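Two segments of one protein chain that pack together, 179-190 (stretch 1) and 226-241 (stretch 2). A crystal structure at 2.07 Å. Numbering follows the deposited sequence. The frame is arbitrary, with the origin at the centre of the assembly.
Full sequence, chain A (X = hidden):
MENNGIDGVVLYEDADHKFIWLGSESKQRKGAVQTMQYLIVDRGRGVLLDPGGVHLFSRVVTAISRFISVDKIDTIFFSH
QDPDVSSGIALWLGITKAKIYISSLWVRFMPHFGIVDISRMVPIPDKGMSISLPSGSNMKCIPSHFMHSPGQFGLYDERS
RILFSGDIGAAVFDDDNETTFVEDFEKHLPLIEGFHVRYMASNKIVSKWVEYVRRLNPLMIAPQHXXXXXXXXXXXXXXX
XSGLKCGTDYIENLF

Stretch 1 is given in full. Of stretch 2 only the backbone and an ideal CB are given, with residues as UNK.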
# COMPACT_ATOMS: atom_id res chain seq x y z
N THR A 179 -4.41 17.36 20.80
CA THR A 179 -5.19 18.52 20.38
C THR A 179 -5.68 18.41 18.94
O THR A 179 -5.21 17.57 18.18
CB THR A 179 -4.37 19.82 20.51
OG1 THR A 179 -5.09 20.88 19.89
CG2 THR A 179 -3.02 19.66 19.82
N THR A 180 -6.61 19.29 18.54
CA THR A 180 -7.14 19.19 17.19
C THR A 180 -6.17 19.80 16.18
O THR A 180 -5.87 19.18 15.15
CB THR A 180 -8.51 19.86 17.09
OG1 THR A 180 -9.42 19.24 18.02
CG2 THR A 180 -9.08 19.71 15.68
N PHE A 181 -5.67 21.00 16.45
CA PHE A 181 -4.76 21.69 15.56
C PHE A 181 -3.32 21.72 16.06
O PHE A 181 -3.06 21.77 17.26
CB PHE A 181 -5.26 23.12 15.32
CG PHE A 181 -6.65 23.17 14.77
CD1 PHE A 181 -6.90 22.78 13.46
CD2 PHE A 181 -7.72 23.58 15.57
CE1 PHE A 181 -8.19 22.82 12.93
CE2 PHE A 181 -9.00 23.64 15.06
CZ PHE A 181 -9.25 23.24 13.74
N VAL A 182 -2.38 21.66 15.12
CA VAL A 182 -0.98 21.95 15.38
C VAL A 182 -0.83 23.42 15.78
O VAL A 182 -1.38 24.31 15.11
CB VAL A 182 -0.14 21.63 14.13
CG1 VAL A 182 1.33 21.92 14.34
CG2 VAL A 182 -0.33 20.20 13.71
N GLU A 183 -0.14 23.70 16.89
CA GLU A 183 0.13 25.12 17.13
C GLU A 183 1.60 25.46 17.32
O GLU A 183 1.95 26.64 17.32
CB GLU A 183 -0.73 25.72 18.24
CG GLU A 183 -2.21 25.94 17.73
CD GLU A 183 -2.28 26.99 16.62
OE1 GLU A 183 -3.10 26.84 15.69
OE2 GLU A 183 -1.46 27.93 16.61
N ASP A 184 2.49 24.48 17.41
CA ASP A 184 3.92 24.79 17.40
C ASP A 184 4.56 23.80 16.44
O ASP A 184 4.70 22.62 16.76
CB ASP A 184 4.56 24.71 18.79
CG ASP A 184 6.05 24.99 18.76
OD1 ASP A 184 6.48 25.93 18.00
OD2 ASP A 184 6.81 24.27 19.44
N PHE A 185 4.92 24.31 15.25
CA PHE A 185 5.49 23.45 14.22
C PHE A 185 6.76 22.77 14.71
O PHE A 185 7.01 21.60 14.38
CB PHE A 185 5.77 24.26 12.96
CG PHE A 185 6.04 23.40 11.76
CD1 PHE A 185 5.02 22.66 11.20
CD2 PHE A 185 7.31 23.32 11.21
CE1 PHE A 185 5.27 21.84 10.11
CE2 PHE A 185 7.56 22.52 10.11
CZ PHE A 185 6.54 21.77 9.56
N GLU A 186 7.57 23.47 15.51
CA GLU A 186 8.80 22.86 16.01
C GLU A 186 8.50 21.73 16.98
O GLU A 186 9.23 20.73 16.99
CB GLU A 186 9.69 23.90 16.70
CG GLU A 186 10.28 24.93 15.78
CD GLU A 186 11.27 24.32 14.82
OE1 GLU A 186 11.95 23.34 15.21
OE2 GLU A 186 11.35 24.81 13.68
N LYS A 187 7.45 21.84 17.80
CA LYS A 187 7.12 20.73 18.68
C LYS A 187 6.49 19.58 17.89
O LYS A 187 6.59 18.41 18.30
CB LYS A 187 6.16 21.18 19.78
CG LYS A 187 6.83 21.64 21.06
CD LYS A 187 5.91 21.44 22.27
CE LYS A 187 6.36 22.30 23.45
NZ LYS A 187 5.22 23.09 24.03
N HIS A 188 5.82 19.89 16.78
CA HIS A 188 5.19 18.86 15.96
C HIS A 188 6.20 18.12 15.09
O HIS A 188 6.00 16.94 14.81
CB HIS A 188 4.12 19.48 15.08
CG HIS A 188 3.15 18.50 14.53
ND1 HIS A 188 2.26 17.81 15.33
CD2 HIS A 188 2.91 18.09 13.26
CE1 HIS A 188 1.51 17.03 14.57
NE2 HIS A 188 1.88 17.18 13.31
N LEU A 189 7.26 18.80 14.68
CA LEU A 189 8.20 18.22 13.71
C LEU A 189 8.70 16.83 14.09
O LEU A 189 8.75 15.97 13.19
CB LEU A 189 9.39 19.17 13.51
CG LEU A 189 10.04 19.26 12.13
CD1 LEU A 189 9.03 19.12 11.01
CD2 LEU A 189 10.76 20.60 11.99
N PRO A 190 9.09 16.54 15.34
CA PRO A 190 9.55 15.18 15.65
C PRO A 190 8.50 14.11 15.42
O PRO A 190 8.85 12.93 15.35
CB PRO A 190 9.93 15.25 17.14
CG PRO A 190 10.07 16.71 17.44
CD PRO A 190 9.09 17.39 16.54
N UNK A 226 -2.84 12.22 12.90
CA UNK A 226 -2.31 13.33 13.67
C UNK A 226 -3.07 14.61 13.45
O UNK A 226 -4.02 14.69 12.67
CB UNK A 226 -0.83 13.55 13.33
N UNK A 227 -2.61 15.65 14.14
CA UNK A 227 -3.35 16.90 14.22
C UNK A 227 -3.33 17.65 12.89
O UNK A 227 -2.49 17.41 12.02
CB UNK A 227 -2.77 17.78 15.33
N UNK A 228 -4.27 18.58 12.78
CA UNK A 228 -4.58 19.31 11.55
C UNK A 228 -3.77 20.60 11.50
O UNK A 228 -3.60 21.28 12.52
CB UNK A 228 -6.08 19.61 11.46
N UNK A 229 -3.28 20.96 10.31
CA UNK A 229 -2.58 22.22 10.10
C UNK A 229 -3.57 23.29 9.67
O UNK A 229 -4.35 23.07 8.73
CB UNK A 229 -1.47 22.06 9.06
N UNK A 230 -3.58 24.43 10.36
CA UNK A 230 -4.42 25.54 9.94
C UNK A 230 -3.62 26.84 10.02
O UNK A 230 -2.60 26.92 10.71
CB UNK A 230 -5.68 25.62 10.80
N UNK A 231 -4.05 27.81 9.23
CA UNK A 231 -3.52 29.19 9.20
C UNK A 231 -2.03 29.15 8.90
O UNK A 231 -1.62 28.48 7.93
CB UNK A 231 -3.78 29.91 10.52
N UNK A 232 -1.18 29.81 9.69
CA UNK A 232 0.25 29.85 9.42
C UNK A 232 0.89 28.47 9.41
O UNK A 232 1.98 28.30 8.86
CB UNK A 232 0.95 30.73 10.46
N UNK A 233 0.26 27.48 10.03
CA UNK A 233 0.87 26.16 10.04
C UNK A 233 0.77 25.46 8.69
O UNK A 233 1.60 24.59 8.40
CB UNK A 233 0.22 25.29 11.12
N UNK A 234 -0.22 25.82 7.85
CA UNK A 234 -0.24 25.36 6.47
C UNK A 234 1.02 25.81 5.75
O UNK A 234 1.73 25.00 5.13
CB UNK A 234 -1.48 25.88 5.74
N UNK A 235 1.31 27.12 5.80
CA UNK A 235 2.55 27.64 5.23
C UNK A 235 3.77 26.96 5.83
O UNK A 235 4.71 26.62 5.11
CB UNK A 235 2.64 29.15 5.44
N UNK A 236 3.78 26.81 7.15
CA UNK A 236 4.93 26.20 7.80
C UNK A 236 5.16 24.79 7.26
O UNK A 236 6.27 24.44 6.88
CB UNK A 236 4.73 26.17 9.32
N UNK A 237 4.10 23.99 7.20
CA UNK A 237 4.25 22.62 6.71
C UNK A 237 4.71 22.60 5.26
O UNK A 237 5.67 21.90 4.90
CB UNK A 237 2.93 21.86 6.85
N UNK A 238 4.04 23.37 4.40
CA UNK A 238 4.39 23.38 2.98
C UNK A 238 5.84 23.82 2.77
O UNK A 238 6.56 23.22 1.96
CB UNK A 238 3.44 24.30 2.21
N UNK A 239 6.29 24.85 3.50
CA UNK A 239 7.68 25.30 3.34
C UNK A 239 8.65 24.20 3.74
O UNK A 239 9.63 23.93 3.03
CB UNK A 239 7.94 26.56 4.17
N UNK A 240 8.38 23.53 4.86
CA UNK A 240 9.25 22.45 5.33
C UNK A 240 9.29 21.30 4.32
O UNK A 240 10.37 20.78 4.01
CB UNK A 240 8.78 21.94 6.69
N UNK A 241 8.13 20.89 3.81
CA UNK A 241 8.06 19.73 2.93
C UNK A 241 8.78 19.98 1.61
O UNK A 241 9.49 19.10 1.11
CB UNK A 241 6.60 19.36 2.67

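Position 226 has phi 88°, a conformation that by itself favours glycine, and its ideal CB lies sideways to stretch 1. The residue is Gly 226.

At 227 the CB points toward stretch 1 and already lies 3.4 Å from Thr 180 O and 3.8 Å from Val 182 CG2. A small side chain suits such close quarters, and Ala 227 supplies one, its methyl packing against Val 182.

Position 228 is fixed first by its backbone. Its N donates to Thr 180 O (2.9 Å, nearly linear) and its O accepts from Val 182 N (2.9 Å), forming a single beta bridge with Phe 181. The CB points sideways, 3.8 Å from Phe 181 CD1, so a branched or long apolar chain would fit. It is Ile 228, which packs on Phe 181 while its CD1 lies 4.1 Å from Thr 180 CG2.

At 229 the CB points away, 5.1 Å from Val 182 CG2. A short side chain would contribute little here, whereas a large one could reach Val 182, Phe 185 and His 188. Tyr 229 does so: Val 182 CG2 sits over its ring face, 4.3 Å from the centroid, and its CE2 meets Phe 185 CE1 at 4.1 Å. Its OH lies 3.4 Å from His 188 NE2.

Position 230 points toward stretch 1, with its CB 4.1 Å from Phe 181 CD1 and the carboxylate of Glu 183 farther along. A long chain, apolar along its length and basic at its tip, would answer both. Lys 230 lays CE over the Phe 181 ring, 3.5 Å from its centroid, and carries NZ to Glu 183 OE1 at 3.4 Å, a salt bridge with a weak hydrogen bond.

At 231 phi is positive (58°) and nothing of stretch 1 lies within 5.5 Å of the CB, so glycine or a polar residue would serve. It is Asp 231.

Position 232 points sideways into open space; a polar chain would suit, a basic one especially, given Glu 183. Instead Glu 232 brings OE2 within 3.5 Å of Glu 183 OE2, like charges close together.

The CB of 233 points toward stretch 1, 4.4 Å from Val 182 O. With Glu 183 O also nearby, a flexible chain bearing a donor is attractive. Gln 233 packs CG 3.5 Å from Val 182 O, and a water bridges its NE2 to Phe 185 N.

Positions 234, 235, 238, 239 and 241 make no contact with stretch 1, which therefore sets no preference; they are Val 234, Asn 235, Leu 238, Asn 239 and Leu 241.

At 236 the CB faces Phe 185, 3.9 Å from CG, so a modest side chain suits. Asn 236 rests CB over that ring, and its ND2 donates to Gln 233 OE1 (2.8 Å).

Position 237 points sideways, its CB 4.0 Å from Phe 185 CE1; apolar residues fit. Phe 237 takes this place, with Phe 185 CE1 at the edge of its ring.

At 240 the CB points toward Phe 185 CZ, 3.6 Å away, with Leu 189 beyond, inviting a large apolar or aromatic group. Trp 240 receives the edge of Phe 185 and Leu 189 CD1 on its indole.

Stretch 2, residues 226-241: GAIYKDEQVNNFLNWL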
# COMPACT_ATOMS: atom_id res chain seq x y z
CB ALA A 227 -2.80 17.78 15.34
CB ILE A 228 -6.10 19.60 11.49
CG1 ILE A 228 -6.88 18.30 11.32
CG2 ILE A 228 -6.44 20.62 10.37
CD1 ILE A 228 -8.24 18.29 11.98
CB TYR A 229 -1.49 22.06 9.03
CG TYR A 229 -0.55 20.89 9.27
CD1 TYR A 229 -0.90 19.60 8.90
CD2 TYR A 229 0.68 21.09 9.88
CE1 TYR A 229 -0.04 18.53 9.13
CE2 TYR A 229 1.54 20.03 10.11
CZ TYR A 229 1.17 18.75 9.74
OH TYR A 229 2.01 17.69 9.99
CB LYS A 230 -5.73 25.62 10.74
CG LYS A 230 -5.62 26.16 12.15
CD LYS A 230 -7.03 26.45 12.71
CE LYS A 230 -7.03 26.56 14.23
NZ LYS A 230 -6.21 27.68 14.77
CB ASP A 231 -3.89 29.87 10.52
CG ASP A 231 -5.38 29.97 10.72
OD1 ASP A 231 -6.12 30.01 9.72
OD2 ASP A 231 -5.81 29.99 11.90
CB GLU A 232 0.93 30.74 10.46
CG GLU A 232 1.02 30.10 11.84
CD GLU A 232 -0.28 30.22 12.65
OE1 GLU A 232 -1.03 31.21 12.44
OE2 GLU A 232 -0.55 29.32 13.49
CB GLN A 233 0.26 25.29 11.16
CG GLN A 233 0.51 25.79 12.59
CD GLN A 233 1.98 25.97 12.94
OE1 GLN A 233 2.87 25.60 12.18
NE2 GLN A 233 2.25 26.54 14.10
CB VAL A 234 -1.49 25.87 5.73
CG1 VAL A 234 -1.36 25.55 4.23
CG2 VAL A 234 -2.78 25.30 6.34
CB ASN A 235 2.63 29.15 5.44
CG ASN A 235 1.89 29.92 4.38
OD1 ASN A 235 1.67 29.42 3.27
ND2 ASN A 235 1.46 31.14 4.72
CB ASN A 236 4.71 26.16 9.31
CG ASN A 236 5.01 27.49 9.97
OD1 ASN A 236 5.61 28.38 9.38
ND2 ASN A 236 4.60 27.62 11.23
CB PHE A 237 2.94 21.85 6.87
CG PHE A 237 3.01 20.48 6.26
CD1 PHE A 237 3.69 19.46 6.91
CD2 PHE A 237 2.48 20.24 5.02
CE1 PHE A 237 3.79 18.22 6.34
CE2 PHE A 237 2.58 19.00 4.44
CZ PHE A 237 3.24 17.98 5.11
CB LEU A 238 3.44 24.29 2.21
CG LEU A 238 1.98 23.85 2.24
CD1 LEU A 238 1.09 24.76 1.39
CD2 LEU A 238 1.89 22.41 1.78
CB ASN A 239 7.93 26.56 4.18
CG ASN A 239 7.19 27.77 3.64
OD1 ASN A 239 6.73 27.78 2.49
ND2 ASN A 239 7.08 28.81 4.47
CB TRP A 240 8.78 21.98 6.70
CG TRP A 240 9.43 20.71 7.16
CD1 TRP A 240 10.65 20.59 7.76
CD2 TRP A 240 8.88 19.39 7.09
NE1 TRP A 240 10.90 19.27 8.06
CE2 TRP A 240 9.83 18.51 7.66
CE3 TRP A 240 7.67 18.87 6.60
CZ2 TRP A 240 9.60 17.15 7.76
CZ3 TRP A 240 7.46 17.51 6.69
CH2 TRP A 240 8.42 16.66 7.27
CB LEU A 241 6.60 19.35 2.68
CG LEU A 241 6.40 18.08 1.85
CD1 LEU A 241 7.12 16.88 2.51
CD2 LEU A 241 4.92 17.78 1.62
O HOH W 1 -2.71 24.32 12.94
O HOH W 2 5.03 27.45 15.23
O HOH W 3 -0.22 16.00 11.95
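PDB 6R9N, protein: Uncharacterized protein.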